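Side-chain contacts in RimK-related lysine biosynthesis protein (Thermococcus kodakarensis, PDB 5K2M), which probably acts as an ATP-dependent, magnesium-requiring ATP-grasp ligase of amino-acid biosynthesis, binding nucleotide in the form of ADP together with two magnesium ions: residues K18-E23 and G256-G261; L62-G67 and N72-I77; V120-F125 and L238-N243; I172-I177 and E212-A217. All coordinates share one frame; numbering follows the deposited sequence.

Contact 1. Residues K18-E23 and G256-G261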
loop_
_atom_site.group_PDB
_atom_site.type_symbol
_atom_site.label_atom_id
_atom_site.label_comp_id
_atom_site.label_asym_id
_atom_site.label_seq_id
_atom_site.Cartn_x
_atom_site.Cartn_y
_atom_site.Cartn_z
ATOM N N LYS A 18 41.295 20.958 23.183
ATOM C CA LYS A 18 41.926 19.856 22.478
ATOM C C LYS A 18 43.164 19.357 23.212
ATOM O O LYS A 18 43.319 18.156 23.408
ATOM C CB LYS A 18 42.294 20.293 21.061
ATOM C CG LYS A 18 43.169 19.305 20.308
ATOM C CD LYS A 18 43.297 19.721 18.852
ATOM C CE LYS A 18 43.880 18.620 17.984
ATOM N NZ LYS A 18 45.311 18.871 17.710
ATOM N N GLU A 19 44.036 20.283 23.614
ATOM C CA GLU A 19 45.250 19.931 24.358
ATOM C C GLU A 19 44.915 19.173 25.642
ATOM O O GLU A 19 45.501 18.126 25.907
ATOM C CB GLU A 19 46.084 21.180 24.688
ATOM C CG GLU A 19 47.483 20.891 25.243
ATOM C CD GLU A 19 47.509 20.577 26.737
ATOM O OE1 GLU A 19 48.261 19.662 27.162
ATOM O OE2 GLU A 19 46.781 21.240 27.504
ATOM N N ARG A 20 43.964 19.686 26.421
ATOM C CA ARG A 20 43.615 19.056 27.710
ATOM C C ARG A 20 43.002 17.680 27.493
ATOM O O ARG A 20 43.366 16.730 28.174
ATOM C CB ARG A 20 42.642 19.899 28.521
ATOM C CG ARG A 20 43.089 21.320 28.796
ATOM C CD ARG A 20 44.266 21.463 29.749
ATOM N NE ARG A 20 44.402 22.889 30.059
ATOM C CZ ARG A 20 44.858 23.820 29.209
ATOM N NH1 ARG A 20 45.307 23.497 27.992
ATOM N NH2 ARG A 20 44.888 25.095 29.591
ATOM N N ALA A 21 42.089 17.582 26.525
ATOM C CA ALA A 21 41.449 16.313 26.186
ATOM C C ALA A 21 42.492 15.250 25.883
ATOM O O ALA A 21 42.324 14.090 26.272
ATOM C CB ALA A 21 40.500 16.478 25.004
ATOM N N GLY A 22 43.570 15.657 25.210
ATOM C CA GLY A 22 44.663 14.750 24.848
ATOM C C GLY A 22 45.416 14.169 26.036
ATOM O O GLY A 22 46.066 13.146 25.913
ATOM N N GLU A 23 45.335 14.824 27.189
ATOM C CA GLU A 23 45.927 14.286 28.419
ATOM C C GLU A 23 45.098 13.122 28.983
ATOM O O GLU A 23 45.629 12.276 29.693
ATOM C CB GLU A 23 46.088 15.391 29.475
ATOM C CG GLU A 23 46.941 16.577 29.032
ATOM C CD GLU A 23 47.118 17.637 30.117
ATOM O OE1 GLU A 23 47.538 18.772 29.787
ATOM O OE2 GLU A 23 46.849 17.345 31.307
ATOM N N GLY A 256 44.077 33.171 35.481
ATOM C CA GLY A 256 44.898 31.968 35.561
ATOM C C GLY A 256 44.086 30.679 35.651
ATOM O O GLY A 256 44.662 29.594 35.711
ATOM N N ALA A 257 42.758 30.774 35.664
ATOM C CA ALA A 257 41.929 29.588 35.833
ATOM C C ALA A 257 41.980 28.784 34.550
ATOM O O ALA A 257 42.057 29.349 33.455
ATOM C CB ALA A 257 40.499 29.963 36.168
ATOM N N ASP A 258 41.965 27.464 34.694
ATOM C CA ASP A 258 42.069 26.566 33.557
ATOM C C ASP A 258 40.668 26.075 33.212
ATOM O O ASP A 258 40.282 24.965 33.568
ATOM C CB ASP A 258 43.020 25.403 33.872
ATOM C CG ASP A 258 43.248 24.498 32.670
ATOM O OD1 ASP A 258 43.011 24.946 31.530
ATOM O OD2 ASP A 258 43.656 23.337 32.849
ATOM N N MET A 259 39.917 26.917 32.509
ATOM C CA MET A 259 38.516 26.636 32.224
ATOM C C MET A 259 38.459 25.441 31.284
ATOM O O MET A 259 37.598 24.575 31.414
ATOM C CB MET A 259 37.811 27.819 31.555
ATOM C CG MET A 259 38.227 29.205 32.030
ATOM S SD MET A 259 37.424 29.729 33.538
ATOM C CE MET A 259 38.016 31.417 33.606
ATOM N N ALA A 260 39.369 25.426 30.318
ATOM C CA ALA A 260 39.453 24.342 29.355
ATOM C C ALA A 260 39.645 22.986 30.059
ATOM O O ALA A 260 38.882 22.035 29.836
ATOM C CB ALA A 260 40.585 24.614 28.378
ATOM N N GLY A 261 40.653 22.917 30.919
ATOM C CA GLY A 261 40.943 21.720 31.719
ATOM C C GLY A 261 39.783 21.235 32.571
ATOM O O GLY A 261 39.475 20.039 32.594
#
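R20 of helix 12-24 grips D258, the N-cap residue of helix 259-272, so one carboxylate both caps a helix and pairs with an arginine. The grip is side-on. NE gives a nearly straight bond (167°) to D258 OD2 at 2.9 Å, close to the guanidinium plane and on the syn side of the carboxylate, while NH2 reaches OD1 at 2.7 Å from above the carboxylate plane. The guanidinium and carboxylate planes stand 36° apart. R20 can do this because its chain bends at CG (chi2 -69°), which lays CG 3.6 Å from G261 N and turns one guanidinium face over A260 CB. Behind it, NH1 of R20 is held by E19 OE2 at 2.7 Å, completing a network of E19, R20 and D258. A260 suits the close approach of the helices: its small methyl also packs on A16 and I17. A leucine in place of R20 would probably leave the carboxylates of E19 and D258 without their shared cation and the two helices without their polar tie. D258 OD1 caps by accepting from G261 N at 3.2 Å, on the face opposite to R20 NH2; a CB on G261 would clash with D258 OD2.

Contact 2. Residues L62-G67 and N72-I77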
loop_
_atom_site.group_PDB
_atom_site.type_symbol
_atom_site.label_atom_id
_atom_site.label_comp_id
_atom_site.label_asym_id
_atom_site.label_seq_id
_atom_site.Cartn_x
_atom_site.Cartn_y
_atom_site.Cartn_z
ATOM N N LEU A 62 21.648 14.957 18.443
ATOM C CA LEU A 62 21.981 13.861 17.538
ATOM C C LEU A 62 22.995 12.857 18.129
ATOM O O LEU A 62 22.825 11.635 18.009
ATOM C CB LEU A 62 22.486 14.430 16.216
ATOM C CG LEU A 62 21.338 15.019 15.381
ATOM C CD1 LEU A 62 21.843 16.034 14.364
ATOM C CD2 LEU A 62 20.562 13.887 14.723
ATOM N N PHE A 63 24.030 13.356 18.780
ATOM C CA PHE A 63 24.949 12.464 19.484
ATOM C C PHE A 63 24.251 11.680 20.605
ATOM O O PHE A 63 24.496 10.475 20.754
ATOM C CB PHE A 63 26.180 13.214 19.989
ATOM C CG PHE A 63 27.256 13.349 18.951
ATOM C CD1 PHE A 63 27.904 12.222 18.469
ATOM C CD2 PHE A 63 27.621 14.592 18.450
ATOM C CE1 PHE A 63 28.887 12.321 17.494
ATOM C CE2 PHE A 63 28.612 14.704 17.494
ATOM C CZ PHE A 63 29.247 13.560 17.012
ATOM N N GLU A 64 23.365 12.338 21.356
ATOM C CA GLU A 64 22.537 11.651 22.366
ATOM C C GLU A 64 21.700 10.537 21.717
ATOM O O GLU A 64 21.546 9.468 22.287
ATOM C CB GLU A 64 21.620 12.638 23.104
ATOM C CG GLU A 64 22.372 13.637 23.988
ATOM C CD GLU A 64 21.543 14.838 24.432
ATOM O OE1 GLU A 64 20.432 15.041 23.924
ATOM O OE2 GLU A 64 22.006 15.601 25.305
ATOM N N SER A 65 21.192 10.780 20.509
ATOM C CA SER A 65 20.394 9.787 19.800
ATOM C C SER A 65 21.251 8.576 19.451
ATOM O O SER A 65 20.725 7.483 19.276
ATOM C CB SER A 65 19.764 10.377 18.526
ATOM O OG SER A 65 20.696 10.482 17.458
ATOM N N GLU A 66 22.563 8.782 19.336
ATOM C CA GLU A 66 23.509 7.685 19.129
ATOM C C GLU A 66 24.028 7.094 20.457
ATOM O O GLU A 66 24.974 6.315 20.452
ATOM C CB GLU A 66 24.701 8.149 18.266
ATOM C CG GLU A 66 24.368 8.580 16.842
ATOM C CD GLU A 66 23.835 7.441 15.983
ATOM O OE1 GLU A 66 23.115 7.722 15.005
ATOM O OE2 GLU A 66 24.118 6.259 16.283
ATOM N N GLY A 67 23.418 7.455 21.585
ATOM C CA GLY A 67 23.882 6.988 22.886
ATOM C C GLY A 67 25.226 7.551 23.317
ATOM O O GLY A 67 25.912 6.952 24.149
ATOM N N ASN A 72 27.900 20.597 26.542
ATOM C CA ASN A 72 26.706 20.415 27.382
ATOM C C ASN A 72 25.650 19.540 26.709
ATOM O O ASN A 72 25.754 19.247 25.523
ATOM C CB ASN A 72 26.127 21.785 27.727
ATOM C CG ASN A 72 26.932 22.491 28.805
ATOM O OD1 ASN A 72 27.254 21.900 29.832
ATOM N ND2 ASN A 72 27.274 23.744 28.571
ATOM N N SER A 73 24.645 19.124 27.470
ATOM C CA SER A 73 23.523 18.339 26.937
ATOM C C SER A 73 22.586 19.191 26.079
ATOM O O SER A 73 22.575 20.418 26.198
ATOM C CB SER A 73 22.739 17.706 28.092
ATOM O OG SER A 73 21.984 18.679 28.802
ATOM N N SER A 74 21.779 18.548 25.237
ATOM C CA SER A 74 20.824 19.284 24.423
ATOM C C SER A 74 19.809 20.056 25.275
ATOM O O SER A 74 19.462 21.197 24.964
ATOM C CB SER A 74 20.106 18.366 23.420
ATOM O OG SER A 74 19.365 17.348 24.057
ATOM N N ARG A 75 19.340 19.441 26.346
ATOM C CA ARG A 75 18.431 20.111 27.266
ATOM C C ARG A 75 19.059 21.390 27.861
ATOM O O ARG A 75 18.437 22.441 27.864
ATOM C CB ARG A 75 17.979 19.134 28.367
ATOM C CG ARG A 75 17.076 19.731 29.440
ATOM C CD ARG A 75 17.872 20.119 30.687
ATOM N NE ARG A 75 17.148 21.013 31.600
ATOM C CZ ARG A 75 17.614 21.445 32.776
ATOM N NH1 ARG A 75 18.817 21.076 33.213
ATOM N NH2 ARG A 75 16.868 22.253 33.524
ATOM N N LEU A 76 20.284 21.315 28.358
ATOM C CA LEU A 76 20.914 22.501 28.946
ATOM C C LEU A 76 21.197 23.585 27.908
ATOM O O LEU A 76 20.929 24.777 28.145
ATOM C CB LEU A 76 22.194 22.138 29.712
ATOM C CG LEU A 76 22.804 23.302 30.502
ATOM C CD1 LEU A 76 21.798 23.926 31.459
ATOM C CD2 LEU A 76 23.997 22.813 31.277
ATOM N N ILE A 77 21.700 23.187 26.743
ATOM C CA ILE A 77 21.942 24.142 25.674
ATOM C C ILE A 77 20.647 24.881 25.298
ATOM O O ILE A 77 20.650 26.097 25.140
ATOM C CB ILE A 77 22.549 23.475 24.424
ATOM C CG1 ILE A 77 23.998 23.040 24.699
ATOM C CG2 ILE A 77 22.506 24.431 23.231
ATOM C CD1 ILE A 77 24.462 21.890 23.826
HETATM O O HOH W 1 19.834 16.369 26.952
#
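E64, near the end of helix 53-65, sends its carboxylate to S74 in the first turn of helix 74-80, and both carboxylate oxygens bond to that one residue. Two direct hydrogen bonds carry the contact. S74 OG donates to E64 OE1 at 2.5 Å, a short bond with the donor 17° out of the carboxylate plane, and S74 N donates to E64 OE2 at 3.0 Å, nearly straight but with the donor further out, at 33°. Both arrive on the syn side, so the carboxylate is held as a fork. The E64 chain is extended beyond CG, which carries the carboxylate across to the next helix; a chi1 of 61° folds S74 OG back beside its own N, where both can face the same acid.

Water adds a third link: water 1 donates to E64 OE2 at 2.8 Å and accepts from R75 N. Packing is slight, with S73 CB 3.6 Å from E64 OE2.

Capping sets the frame on both sides. S73 is the N-cap, its OG accepting from L76 N at 3.2 Å and also bonded to E223, and a Schellman motif with G67 as C-prime residue ends the first helix. The acid of E64 thus meets the N-terminal turn of the next helix, probably a favourable place for negative charge, and the two helices join across the turn containing strand 70-71, whose T70 touches E64.

Contact 3. Residues V120-F125 and L238-N243. With MG (magnesium ion), chain R; MG (magnesium ion), chain Q; ADP (adenosine-5'-diphosphate), chain O.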
loop_
_atom_site.group_PDB
_atom_site.type_symbol
_atom_site.label_atom_id
_atom_site.label_comp_id
_atom_site.label_asym_id
_atom_site.label_seq_id
_atom_site.Cartn_x
_atom_site.Cartn_y
_atom_site.Cartn_z
ATOM N N VAL A 120 15.287 47.459 28.830
ATOM C CA VAL A 120 16.188 46.784 27.931
ATOM C C VAL A 120 15.430 45.727 27.145
ATOM O O VAL A 120 14.728 44.888 27.714
ATOM C CB VAL A 120 17.363 46.158 28.702
ATOM C CG1 VAL A 120 18.191 45.273 27.792
ATOM C CG2 VAL A 120 18.223 47.264 29.320
ATOM N N SER A 121 15.579 45.807 25.828
ATOM C CA SER A 121 15.026 44.853 24.895
ATOM C C SER A 121 16.164 43.950 24.412
ATOM O O SER A 121 17.254 44.434 24.104
ATOM C CB SER A 121 14.440 45.599 23.695
ATOM O OG SER A 121 14.036 44.691 22.695
ATOM N N LYS A 122 15.916 42.654 24.330
ATOM C CA LYS A 122 16.932 41.746 23.821
ATOM C C LYS A 122 16.286 40.500 23.254
ATOM O O LYS A 122 15.230 40.088 23.737
ATOM C CB LYS A 122 17.934 41.385 24.921
ATOM C CG LYS A 122 17.333 40.636 26.079
ATOM C CD LYS A 122 18.377 40.274 27.116
ATOM C CE LYS A 122 18.736 41.422 28.035
ATOM N NZ LYS A 122 19.488 40.950 29.243
ATOM N N PRO A 123 16.899 39.919 22.207
ATOM C CA PRO A 123 16.357 38.721 21.596
ATOM C C PRO A 123 16.640 37.511 22.474
ATOM O O PRO A 123 17.623 37.477 23.230
ATOM C CB PRO A 123 17.108 38.625 20.266
ATOM C CG PRO A 123 18.429 39.257 20.553
ATOM C CD PRO A 123 18.190 40.302 21.608
ATOM N N VAL A 124 15.772 36.529 22.355
ATOM C CA VAL A 124 15.766 35.408 23.266
ATOM C C VAL A 124 16.952 34.442 23.028
ATOM O O VAL A 124 17.426 33.782 23.951
ATOM C CB VAL A 124 14.368 34.745 23.191
ATOM C CG1 VAL A 124 14.249 33.786 22.005
ATOM C CG2 VAL A 124 14.028 34.087 24.495
ATOM N N PHE A 125 17.485 34.414 21.808
ATOM C CA PHE A 125 18.494 33.420 21.443
ATOM C C PHE A 125 19.871 34.014 21.173
ATOM O O PHE A 125 20.796 33.288 20.796
ATOM C CB PHE A 125 18.034 32.636 20.212
ATOM C CG PHE A 125 17.904 33.472 18.987
ATOM C CD1 PHE A 125 16.713 34.132 18.709
ATOM C CD2 PHE A 125 18.971 33.628 18.125
ATOM C CE1 PHE A 125 16.593 34.924 17.593
ATOM C CE2 PHE A 125 18.854 34.408 16.993
ATOM C CZ PHE A 125 17.665 35.058 16.723
ATOM N N LEU A 238 22.459 40.599 40.884
ATOM C CA LEU A 238 21.367 39.978 40.137
ATOM C C LEU A 238 21.966 39.098 39.052
ATOM O O LEU A 238 22.953 39.482 38.410
ATOM C CB LEU A 238 20.480 41.043 39.474
ATOM C CG LEU A 238 20.028 42.225 40.333
ATOM C CD1 LEU A 238 19.632 43.413 39.474
ATOM C CD2 LEU A 238 18.888 41.812 41.258
ATOM N N VAL A 239 21.358 37.934 38.839
ATOM C CA VAL A 239 21.774 37.048 37.765
ATOM C C VAL A 239 21.011 37.444 36.513
ATOM O O VAL A 239 19.795 37.524 36.530
ATOM C CB VAL A 239 21.506 35.574 38.098
ATOM C CG1 VAL A 239 21.949 34.688 36.938
ATOM C CG2 VAL A 239 22.234 35.191 39.378
ATOM N N ASN A 240 21.737 37.700 35.435
ATOM C CA ASN A 240 21.135 38.197 34.213
ATOM C C ASN A 240 20.867 37.051 33.249
ATOM O O ASN A 240 19.748 36.872 32.755
ATOM C CB ASN A 240 22.044 39.232 33.553
ATOM C CG ASN A 240 21.588 39.587 32.150
ATOM O OD1 ASN A 240 20.413 39.867 31.931
ATOM N ND2 ASN A 240 22.508 39.562 31.193
ATOM N N GLU A 241 21.907 36.265 33.018
ATOM C CA GLU A 241 21.925 35.297 31.956
ATOM C C GLU A 241 22.890 34.169 32.284
ATOM O O GLU A 241 23.816 34.362 33.058
ATOM C CB GLU A 241 22.433 36.023 30.722
ATOM C CG GLU A 241 22.325 35.219 29.476
ATOM C CD GLU A 241 23.364 35.558 28.447
ATOM O OE1 GLU A 241 24.372 36.250 28.721
ATOM O OE2 GLU A 241 23.163 35.065 27.341
ATOM N N VAL A 242 22.677 33.007 31.678
ATOM C CA VAL A 242 23.651 31.911 31.688
ATOM C C VAL A 242 23.941 31.531 30.227
ATOM O O VAL A 242 23.108 31.766 29.363
ATOM C CB VAL A 242 23.142 30.705 32.509
ATOM C CG1 VAL A 242 22.928 31.107 33.969
ATOM C CG2 VAL A 242 21.846 30.152 31.939
ATOM N N ASN A 243 25.119 30.967 29.958
ATOM C CA ASN A 243 25.569 30.691 28.587
ATOM C C ASN A 243 26.164 29.292 28.476
ATOM O O ASN A 243 27.145 29.004 29.152
ATOM C CB ASN A 243 26.633 31.696 28.189
ATOM C CG ASN A 243 26.102 33.104 28.096
ATOM O OD1 ASN A 243 25.510 33.492 27.078
ATOM N ND2 ASN A 243 26.330 33.900 29.147
HETATM MG MG MG R . 24.841 35.275 26.411
HETATM MG MG MG Q . 25.864 37.985 28.298
HETATM P PB ADP O . 24.129 38.456 25.543
HETATM O O1B ADP O . 25.437 38.700 26.243
HETATM O O2B ADP O . 24.023 39.101 24.183
HETATM O O3B ADP O . 23.675 37.018 25.501
HETATM P PA ADP O . 23.157 39.873 27.874
HETATM O O1A ADP O . 24.268 39.199 28.655
HETATM O O2A ADP O . 21.811 39.865 28.523
HETATM O O3A ADP O . 23.015 39.267 26.394
HETATM O "O5'" ADP O . 23.559 41.397 27.580
HETATM C "C5'" ADP O . 24.854 41.752 27.151
HETATM C "C4'" ADP O . 25.410 42.849 28.044
HETATM O "O4'" ADP O . 24.559 43.999 27.972
HETATM C "C3'" ADP O . 25.521 42.487 29.517
HETATM O "O3'" ADP O . 26.783 41.874 29.823
HETATM C "C2'" ADP O . 25.363 43.845 30.173
HETATM O "O2'" ADP O . 26.587 44.577 30.189
HETATM C "C1'" ADP O . 24.418 44.587 29.259
HETATM N N9 ADP O . 23.031 44.422 29.719
HETATM C C8 ADP O . 22.170 43.456 29.338
HETATM N N7 ADP O . 20.983 43.576 29.959
HETATM C C5 ADP O . 21.091 44.642 30.773
HETATM C C6 ADP O . 20.205 45.343 31.701
HETATM N N6 ADP O . 18.942 44.909 31.901
HETATM N N1 ADP O . 20.703 46.420 32.340
HETATM C C2 ADP O . 21.955 46.860 32.152
HETATM N N3 ADP O . 22.821 46.278 31.323
HETATM C C4 ADP O . 22.445 45.191 30.617
HETATM O O HOH W 2 18.396 38.124 30.490
HETATM O O HOH W 3 27.228 39.637 28.500
HETATM O O HOH W 4 23.815 34.039 24.896
#
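K122 and N240 come from opposite directions to meet on one oxygen of ADP, in the nucleotide cleft between the two sheets of the ATP-grasp fold. The tight part is centred on ADP O2A: K122 NZ donates to it at 2.7 Å and N240 ND2 at 2.8 Å, the latter almost straight (170°). K122 NZ also bonds to ADP N7 at 3.1 Å, a reach allowed by a long chain bent at chi3 (80°), so a single lysine joins base to phosphate. N240 suits its place because its amide can donate with ND2 and accept with OD1, which takes a bond from Q162. N240 and E241 form a classic beta bulge opposite D229; E241 OE1 bridges both magnesium ions, and N243 OD1, further along the strand, binds one of them at 2.0 Å.

Direct contact between K122 and N240 is much looser. K122 NZ lies 3.0 Å from N240 OD1, but at an angle too poor for a hydrogen bond, and water 2 links NZ to N240 O instead. Waters 3 and 4 each fill a coordination position on one of the magnesium ions. Amine, amide and two metals gathered on the phosphates would together probably offset their negative charge and fix the diphosphate in place.

Contact 4. Residues I172-I177 and E212-A217. With PO4 (phosphate ion), chain P.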
loop_
_atom_site.group_PDB
_atom_site.type_symbol
_atom_site.label_atom_id
_atom_site.label_comp_id
_atom_site.label_asym_id
_atom_site.label_seq_id
_atom_site.Cartn_x
_atom_site.Cartn_y
_atom_site.Cartn_z
ATOM N N ILE A 172 29.732 41.279 35.653
ATOM C CA ILE A 172 30.531 40.172 36.189
ATOM C C ILE A 172 30.259 38.941 35.361
ATOM O O ILE A 172 29.123 38.663 35.005
ATOM C CB ILE A 172 30.182 39.900 37.672
ATOM C CG1 ILE A 172 30.657 41.068 38.543
ATOM C CG2 ILE A 172 30.787 38.576 38.162
ATOM C CD1 ILE A 172 29.884 41.188 39.845
ATOM N N ARG A 173 31.322 38.223 35.040
ATOM C CA ARG A 173 31.223 36.978 34.328
ATOM C C ARG A 173 31.897 35.894 35.156
ATOM O O ARG A 173 33.097 35.955 35.374
ATOM C CB ARG A 173 31.906 37.134 32.977
ATOM C CG ARG A 173 32.162 35.829 32.264
ATOM C CD ARG A 173 30.865 35.096 31.956
ATOM N NE ARG A 173 31.037 34.424 30.677
ATOM C CZ ARG A 173 30.336 34.625 29.569
ATOM N NH1 ARG A 173 29.305 35.457 29.507
ATOM N NH2 ARG A 173 30.662 33.912 28.507
ATOM N N SER A 174 31.125 34.906 35.604
ATOM C CA SER A 174 31.660 33.801 36.390
ATOM C C SER A 174 31.442 32.465 35.690
ATOM O O SER A 174 30.662 32.364 34.738
ATOM C CB SER A 174 31.031 33.772 37.784
ATOM O OG SER A 174 29.638 33.526 37.706
ATOM N N TYR A 175 32.145 31.443 36.168
ATOM C CA TYR A 175 32.135 30.128 35.548
ATOM C C TYR A 175 31.920 29.075 36.614
ATOM O O TYR A 175 32.583 29.104 37.645
ATOM C CB TYR A 175 33.455 29.892 34.821
ATOM C CG TYR A 175 33.693 30.847 33.682
ATOM C CD1 TYR A 175 34.244 32.112 33.908
ATOM C CD2 TYR A 175 33.359 30.495 32.381
ATOM C CE1 TYR A 175 34.456 32.995 32.863
ATOM C CE2 TYR A 175 33.563 31.372 31.328
ATOM C CZ TYR A 175 34.106 32.615 31.571
ATOM O OH TYR A 175 34.301 33.462 30.519
ATOM N N VAL A 176 30.971 28.177 36.362
ATOM C CA VAL A 176 30.675 27.055 37.222
ATOM C C VAL A 176 30.545 25.819 36.354
ATOM O O VAL A 176 29.727 25.766 35.423
ATOM C CB VAL A 176 29.375 27.253 38.021
ATOM C CG1 VAL A 176 29.084 26.038 38.901
ATOM C CG2 VAL A 176 29.474 28.497 38.890
ATOM N N ILE A 177 31.364 24.822 36.677
ATOM C CA ILE A 177 31.476 23.599 35.897
ATOM C C ILE A 177 31.210 22.430 36.840
ATOM O O ILE A 177 31.965 22.213 37.777
ATOM C CB ILE A 177 32.862 23.498 35.240
ATOM C CG1 ILE A 177 33.012 24.650 34.233
ATOM C CG2 ILE A 177 33.035 22.137 34.571
ATOM C CD1 ILE A 177 34.295 24.672 33.420
ATOM N N GLU A 212 29.151 32.311 45.627
ATOM C CA GLU A 212 27.969 31.646 46.170
ATOM C C GLU A 212 26.755 31.838 45.286
ATOM O O GLU A 212 25.999 30.899 45.058
ATOM C CB GLU A 212 27.665 32.163 47.576
ATOM C CG GLU A 212 26.465 31.507 48.239
ATOM C CD GLU A 212 26.182 32.058 49.629
ATOM O OE1 GLU A 212 24.988 32.122 49.993
ATOM O OE2 GLU A 212 27.140 32.435 50.351
ATOM N N LEU A 213 26.550 33.055 44.801
ATOM C CA LEU A 213 25.448 33.324 43.869
ATOM C C LEU A 213 25.612 32.538 42.561
ATOM O O LEU A 213 24.643 31.998 42.017
ATOM C CB LEU A 213 25.361 34.822 43.564
ATOM C CG LEU A 213 24.206 35.274 42.669
ATOM C CD1 LEU A 213 22.867 34.945 43.318
ATOM C CD2 LEU A 213 24.320 36.767 42.410
ATOM N N SER A 214 26.839 32.481 42.062
ATOM C CA SER A 214 27.145 31.737 40.840
ATOM C C SER A 214 26.801 30.252 40.975
ATOM O O SER A 214 26.182 29.673 40.072
ATOM C CB SER A 214 28.614 31.894 40.470
ATOM O OG SER A 214 28.896 33.238 40.128
ATOM N N VAL A 215 27.188 29.645 42.100
ATOM C CA VAL A 215 26.901 28.231 42.333
ATOM C C VAL A 215 25.387 27.996 42.394
ATOM O O VAL A 215 24.884 27.035 41.820
ATOM C CB VAL A 215 27.589 27.692 43.619
ATOM C CG1 VAL A 215 27.110 26.283 43.958
ATOM C CG2 VAL A 215 29.105 27.676 43.460
ATOM N N LYS A 216 24.671 28.882 43.080
ATOM C CA LYS A 216 23.211 28.778 43.188
ATOM C C LYS A 216 22.528 28.911 41.830
ATOM O O LYS A 216 21.573 28.197 41.544
ATOM C CB LYS A 216 22.650 29.828 44.154
ATOM C CG LYS A 216 22.691 29.426 45.624
ATOM C CD LYS A 216 22.387 30.631 46.506
ATOM C CE LYS A 216 22.053 30.244 47.941
ATOM N NZ LYS A 216 20.626 29.825 48.071
ATOM N N ALA A 217 23.018 29.826 40.999
ATOM C CA ALA A 217 22.508 29.968 39.640
ATOM C C ALA A 217 22.717 28.675 38.858
ATOM O O ALA A 217 21.824 28.221 38.145
ATOM C CB ALA A 217 23.189 31.127 38.931
HETATM P P PO4 P . 27.674 36.286 26.180
HETATM O O1 PO4 P . 27.463 37.212 27.354
HETATM O O2 PO4 P . 28.530 36.937 25.103
HETATM O O3 PO4 P . 28.373 35.050 26.688
HETATM O O4 PO4 P . 26.360 35.935 25.549
#
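S174 of strand 170-177 meets S214 of helix 208-219 through their hydroxyls, where this helix packs on the antiparallel sheet of the ATP-grasp domain. Followed outward, the S174 side chain begins with CB, 3.2 Å from S214 OG; the side chain also touches A184 and I228 on the adjoining strands. Its OG, tucked over its own backbone by a chi1 of 64°, ends at S214: it donates to S214 OG at 2.5 Å and rests 3.4 Å from S214 CB. S214 OG passes the bond on to V210 O in its own helix, so the buried hydroxyls form a relay that ends on a backbone carbonyl.

Two residues along, V176 adds the apolar part: its CG2 sits against the helix backbone, 3.7 Å from S214 O, and 3.8 Å from S214 CB. Small residues suit this interface, since the axes of segments 172-177 and 212-217 approach to 8.4 Å, at 53°. A valine at S174 would probably leave S214 OG without its donor and press a branched side chain against the helix.

R173 and Y175 leave the strand on the face turned away from the helix. R173 NH1 donates to O3 of the phosphate ion at 3.0 Å and forms a salt bridge with magnesium-binding D229; Y175 OH bonds to E247 O. The strand thus divides two chemistries: on the helix side a hydroxyl relay settles buried polar atoms within the core, while on the other an arginine near the metal site can hold an anion, here a phosphate probably taken from the crystallisation liquor.

From the N terminus, helix 12-24 opens contact 1, whose partner waits until 256-261; this longest loop encloses all the others. Contact 2 closes first, a short local turn joining helices 53-65 and 74-80. Contact 3 then opens on strand 119-122. Before it closes on strand 236-243, contact 4 opens and closes, bringing helix 208-219 onto strand 170-177. Contacts 2 and 3 follow in series, contact 4 lies within contact 3, and none cross. Contact 3 spans the nucleotide cleft between two antiparallel sheets, and contact 4 lays helix 208-219 on the five-stranded one. Contacts 3 and 4 touch where V239 packs on L213, and contacts 1 and 4 where M259 meets Y175 and I177.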